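Local atomic coordinates of toll-like receptor 13 (Mus musculus, PDB entry 4Z0C), a protein that recognises bacterial 23S rRNA as an innate immune receptor and signals through MYD88 and TRAF6 to activate NF-kappa-B and the inflammatory response. Residues A[427-432]-A[445-450]; A[475-480]-A[493-498]. All blocks are in the same frame, centred on the assembly; numbering follows the deposited sequence.

Contact 1: residues A[427-432]-A[445-450]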
# COMPACT_ATOMS: atom_id res chain seq x y z
N GLU A 427 6.03 -29.32 0.56
CA GLU A 427 7.19 -28.63 0.01
C GLU A 427 6.84 -27.19 -0.31
O GLU A 427 7.70 -26.31 -0.25
CB GLU A 427 7.72 -29.37 -1.24
CG GLU A 427 8.37 -30.73 -0.95
CD GLU A 427 8.77 -31.53 -2.22
OE1 GLU A 427 8.50 -31.06 -3.35
OE2 GLU A 427 9.38 -32.61 -2.08
N VAL A 428 5.59 -26.95 -0.67
CA VAL A 428 5.14 -25.60 -1.02
C VAL A 428 3.83 -25.30 -0.31
O VAL A 428 2.86 -26.06 -0.42
CB VAL A 428 4.89 -25.44 -2.52
CG1 VAL A 428 4.44 -24.02 -2.83
CG2 VAL A 428 6.14 -25.80 -3.31
N LEU A 429 3.80 -24.20 0.43
CA LEU A 429 2.58 -23.79 1.11
C LEU A 429 2.20 -22.36 0.77
O LEU A 429 2.93 -21.41 1.09
CB LEU A 429 2.72 -23.98 2.61
CG LEU A 429 1.57 -23.44 3.47
CD1 LEU A 429 0.22 -24.08 3.09
CD2 LEU A 429 1.91 -23.67 4.92
N ASP A 430 1.05 -22.19 0.12
CA ASP A 430 0.65 -20.86 -0.33
C ASP A 430 -0.48 -20.31 0.55
O ASP A 430 -1.64 -20.74 0.43
CB ASP A 430 0.23 -20.88 -1.79
CG ASP A 430 0.10 -19.47 -2.39
OD1 ASP A 430 0.22 -18.47 -1.64
OD2 ASP A 430 -0.15 -19.36 -3.61
N LEU A 431 -0.13 -19.35 1.41
CA LEU A 431 -1.11 -18.72 2.30
C LEU A 431 -1.32 -17.28 1.92
O LEU A 431 -1.80 -16.48 2.72
CB LEU A 431 -0.67 -18.81 3.76
CG LEU A 431 -0.96 -20.19 4.33
CD1 LEU A 431 -0.08 -20.49 5.53
CD2 LEU A 431 -2.43 -20.24 4.70
N GLY A 432 -0.94 -16.96 0.69
CA GLY A 432 -1.04 -15.61 0.19
C GLY A 432 -2.45 -15.07 0.17
O GLY A 432 -3.40 -15.81 0.04
N ARG A 445 6.11 -25.70 12.56
CA ARG A 445 7.02 -26.71 13.12
C ARG A 445 7.01 -28.09 12.44
O ARG A 445 8.08 -28.65 12.22
CB ARG A 445 6.80 -26.89 14.63
CG ARG A 445 7.86 -26.27 15.50
CD ARG A 445 8.49 -27.30 16.43
NE ARG A 445 9.50 -28.12 15.74
CZ ARG A 445 10.80 -27.84 15.69
NH1 ARG A 445 11.27 -26.75 16.29
NH2 ARG A 445 11.63 -28.64 15.04
N PRO A 446 5.81 -28.64 12.14
CA PRO A 446 5.79 -29.97 11.51
C PRO A 446 6.31 -30.02 10.09
O PRO A 446 6.67 -31.10 9.64
CB PRO A 446 4.30 -30.33 11.51
CG PRO A 446 3.69 -29.46 12.55
CD PRO A 446 4.46 -28.20 12.52
N LEU A 447 6.35 -28.89 9.39
CA LEU A 447 6.67 -28.88 7.96
C LEU A 447 8.16 -28.98 7.67
O LEU A 447 8.75 -28.08 7.05
CB LEU A 447 6.05 -27.64 7.31
CG LEU A 447 4.56 -27.52 7.63
CD1 LEU A 447 3.93 -26.31 6.94
CD2 LEU A 447 3.83 -28.80 7.24
N LYS A 448 8.74 -30.11 8.07
CA LYS A 448 10.19 -30.35 8.02
C LYS A 448 10.79 -30.26 6.63
O LYS A 448 11.98 -30.00 6.48
CB LYS A 448 10.53 -31.73 8.59
CG LYS A 448 10.67 -31.82 10.12
CD LYS A 448 10.31 -30.51 10.81
CE LYS A 448 10.68 -30.54 12.28
NZ LYS A 448 10.24 -31.78 12.95
N LYS A 449 9.97 -30.48 5.61
CA LYS A 449 10.45 -30.53 4.24
C LYS A 449 10.04 -29.32 3.40
O LYS A 449 10.26 -29.28 2.19
CB LYS A 449 10.00 -31.83 3.58
CG LYS A 449 10.72 -33.05 4.13
CD LYS A 449 10.18 -34.34 3.56
CE LYS A 449 10.74 -34.60 2.18
NZ LYS A 449 10.38 -35.96 1.69
N LEU A 450 9.41 -28.33 4.05
CA LEU A 450 8.92 -27.16 3.33
C LEU A 450 10.07 -26.42 2.63
O LEU A 450 11.12 -26.18 3.21
CB LEU A 450 8.16 -26.20 4.27
CG LEU A 450 7.28 -25.23 3.49
CD1 LEU A 450 6.16 -26.01 2.81
CD2 LEU A 450 6.73 -24.16 4.41
O HOH W 1 8.19 -34.40 -0.38

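Contact 2: residues A[475-480]-A[493-498]. With nucleotides of chain C.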
# COMPACT_ATOMS: atom_id res chain seq x y z
N ARG A 475 13.69 -22.71 1.56
CA ARG A 475 14.58 -22.10 0.59
C ARG A 475 14.06 -20.72 0.21
O ARG A 475 14.84 -19.80 -0.08
CB ARG A 475 14.70 -23.00 -0.64
CG ARG A 475 15.31 -24.36 -0.33
CD ARG A 475 16.75 -24.19 0.17
NE ARG A 475 17.43 -25.46 0.41
CZ ARG A 475 18.70 -25.57 0.79
NH1 ARG A 475 19.44 -24.48 0.98
NH2 ARG A 475 19.23 -26.76 1.00
N SER A 476 12.75 -20.58 0.23
CA SER A 476 12.15 -19.33 -0.20
C SER A 476 11.05 -18.84 0.79
O SER A 476 10.20 -19.61 1.22
CB SER A 476 11.59 -19.50 -1.61
OG SER A 476 11.07 -18.27 -2.09
N LEU A 477 11.11 -17.57 1.16
CA LEU A 477 10.10 -17.03 2.08
C LEU A 477 9.60 -15.70 1.55
O LEU A 477 10.36 -14.73 1.44
CB LEU A 477 10.69 -16.88 3.49
CG LEU A 477 9.85 -16.24 4.62
CD1 LEU A 477 8.50 -16.94 4.92
CD2 LEU A 477 10.70 -16.18 5.88
N ASP A 478 8.31 -15.66 1.22
CA ASP A 478 7.68 -14.48 0.66
C ASP A 478 6.80 -13.79 1.72
O ASP A 478 5.77 -14.33 2.13
CB ASP A 478 6.82 -14.86 -0.54
CG ASP A 478 6.22 -13.65 -1.25
OD1 ASP A 478 6.26 -12.54 -0.68
OD2 ASP A 478 5.70 -13.80 -2.38
N LEU A 479 7.22 -12.60 2.15
CA LEU A 479 6.48 -11.80 3.14
C LEU A 479 6.08 -10.44 2.60
O LEU A 479 5.85 -9.52 3.36
CB LEU A 479 7.31 -11.62 4.42
CG LEU A 479 7.39 -12.85 5.32
CD1 LEU A 479 8.50 -12.73 6.36
CD2 LEU A 479 6.06 -13.06 6.01
N MET A 480 6.02 -10.32 1.28
CA MET A 480 5.68 -9.04 0.64
C MET A 480 4.27 -8.57 0.95
O MET A 480 3.37 -9.38 1.21
CB MET A 480 5.86 -9.16 -0.88
CG MET A 480 7.27 -9.62 -1.30
SD MET A 480 8.28 -8.42 -2.21
CE MET A 480 7.30 -8.08 -3.67
N SER A 493 15.13 -17.53 13.19
CA SER A 493 15.99 -18.52 13.83
C SER A 493 16.29 -19.81 13.04
O SER A 493 17.44 -20.06 12.67
CB SER A 493 15.38 -18.91 15.19
OG SER A 493 16.01 -18.21 16.25
N GLY A 494 15.27 -20.62 12.79
CA GLY A 494 15.48 -21.89 12.10
C GLY A 494 15.79 -21.85 10.61
O GLY A 494 15.71 -22.89 9.93
N LEU A 495 16.14 -20.68 10.09
CA LEU A 495 16.23 -20.53 8.65
C LEU A 495 17.64 -20.48 8.07
O LEU A 495 17.92 -19.66 7.20
CB LEU A 495 15.45 -19.27 8.25
CG LEU A 495 13.98 -19.29 8.67
CD1 LEU A 495 13.24 -18.02 8.26
CD2 LEU A 495 13.29 -20.51 8.10
N GLU A 496 18.51 -21.38 8.49
CA GLU A 496 19.92 -21.26 8.11
C GLU A 496 20.20 -21.65 6.65
O GLU A 496 21.28 -21.37 6.12
CB GLU A 496 20.81 -22.09 9.03
CG GLU A 496 20.86 -21.62 10.46
CD GLU A 496 21.83 -22.45 11.28
OE1 GLU A 496 22.43 -23.39 10.72
OE2 GLU A 496 22.00 -22.16 12.48
N LYS A 497 19.20 -22.26 6.02
CA LYS A 497 19.32 -22.72 4.65
C LYS A 497 18.51 -21.85 3.69
O LYS A 497 18.45 -22.14 2.49
CB LYS A 497 18.86 -24.17 4.55
CG LYS A 497 19.88 -25.19 5.05
CD LYS A 497 19.33 -26.62 4.90
CE LYS A 497 20.35 -27.67 5.32
NZ LYS A 497 20.49 -27.76 6.81
N LEU A 498 17.87 -20.82 4.22
CA LEU A 498 17.06 -19.91 3.39
C LEU A 498 17.88 -19.21 2.29
O LEU A 498 18.97 -18.68 2.56
CB LEU A 498 16.38 -18.85 4.26
CG LEU A 498 15.25 -18.11 3.54
CD1 LEU A 498 14.04 -19.02 3.32
CD2 LEU A 498 14.84 -16.86 4.29
P G C 3 2.13 -4.21 -8.86
OP1 G C 3 1.28 -3.66 -7.81
OP2 G C 3 2.85 -3.26 -9.74
O5' G C 3 3.18 -5.17 -8.15
C5' G C 3 4.47 -4.65 -7.83
C4' G C 3 5.59 -5.66 -7.93
O4' G C 3 5.47 -6.62 -6.85
C3' G C 3 5.64 -6.48 -9.22
O3' G C 3 7.00 -6.84 -9.49
C2' G C 3 4.90 -7.75 -8.84
O2' G C 3 5.25 -8.86 -9.61
C1' G C 3 5.35 -7.92 -7.38
N9 G C 3 4.42 -8.65 -6.51
C8 G C 3 3.12 -8.33 -6.25
N7 G C 3 2.57 -9.15 -5.39
C5 G C 3 3.59 -10.05 -5.06
C6 G C 3 3.59 -11.16 -4.18
O6 G C 3 2.69 -11.63 -3.50
N1 G C 3 4.83 -11.78 -4.15
C2 G C 3 5.92 -11.39 -4.88
N2 G C 3 7.02 -12.14 -4.70
N3 G C 3 5.93 -10.36 -5.71
C4 G C 3 4.74 -9.74 -5.75

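Contact 1: residues A[427-432]-A[445-450]
One coil of the leucine-rich-repeat solenoid closes here, where Glu427 and Leu429 on the strand side meet Leu447 and Leu450 at the end of the returning loop. Leu450 does most of the touching. Its CG stands anti to the backbone N (chi1 -162°), which swings CD1 back against the peptide leading into the strand, 3.4 Å from Glu427 C. The same methyl lies 3.6 Å from Val428 N and 4.0 Å from Leu429 CB, so a single branch packs along both backbone and side chain. Deeper in, Leu429 and Leu447 cross at about a right angle and meet methyl to methyl, Leu429 CD2 to Leu447 CD1 at 3.9 Å. A type I turn from Leu447 to Leu450 presents both loop leucines to the strand.

At the outer end the contact turns polar. The ammonium of Lys449 finds its stronger partner in Asn425, whose OD1 accepts a hydrogen bond from Lys449 NZ. A water donates a hydrogen bond to Glu427 OE2 at 2.7 Å and accepts a weak, long one from Lys449 NZ at 3.4 Å. Carboxylate and ammonium themselves stay apart, with Glu427 OE2 and Lys449 NZ separated by 5.1 Å. At the far end of the strand, Asp430 OD1 takes the Gly432 N-H in an Asx turn. Just beyond, Leu431 O accepts from the side chains of Asn434 and Asn458, the asparagines of two successive coils. Inward leucines from strand and loop, finished by a row of asparagines, are the hallmark of the LxxLxLxxN leucine-rich repeat.

Contact 2: residues A[475-480]-A[493-498]
Arg475 starts with CG anti to its carbonyl carbon and then bends at chi2 (-63°), which brings the guanidinium round beside Lys497. In this leucine-rich-repeat coil the arginine thus reaches from the start of the strand to the returning loop. NH1 of Arg475 makes a weak hydrogen bond to Lys497 O at 3.0 Å, its N-H...O angle being only 124°. Lys497 CB sits over one guanidinium face, 3.6 Å from Arg475 NH1 and displaced toward the rim, so the lysine meets the arginine through its aliphatic part while the two like charges stay apart.

Below the arginine the leucines close the coil. Leu498 lays CD1 against the peptide that leads into the strand, 3.5 Å from Arg475 C. Leu477 CD2 and Leu495 CD1 touch at 3.9 Å, their side chains nearly perpendicular; Leu453 and Leu501 of the adjoining strands flank Leu477.

The other side of the strand faces the RNA. Asp478 OD2 accepts two hydrogen bonds from guanine G3 of chain C, from N1 at 2.8 Å (N-H...O 161°) and from N2 at 3.1 Å, reading the base at its Watson-Crick edge. The second oxygen, OD1, takes the Met480 N-H in an Asx turn, which would fix the rotation of the carboxylate. Asp478 also packs on an adenine of the RNA. Met480 curls at chi2 and chi3 until its CE methyl comes up to the base of G3 of chain C, 3.4 Å from N3.

In the fold
Contact 1 and contact 2 are the same join made two coils apart in the leucine-rich-repeat ectodomain, with centres 11 Å and nearest atoms about 5 Å from each other. They do not touch: strand 452-454 runs between their strands, and its Leu453 packs against both Leu429 and Leu477. The leucine positions correspond one for one, whereas the polar ends differ: a water with one weak leg in contact 1, a weak arginine-to-carbonyl bond in contact 2. Both lie close to the bound RNA. Contact 1 comes within about 5 Å of it by nearest atoms, while in this part of the solenoid the strand side of contact 2 meets the RNA through Asp478 and Met480.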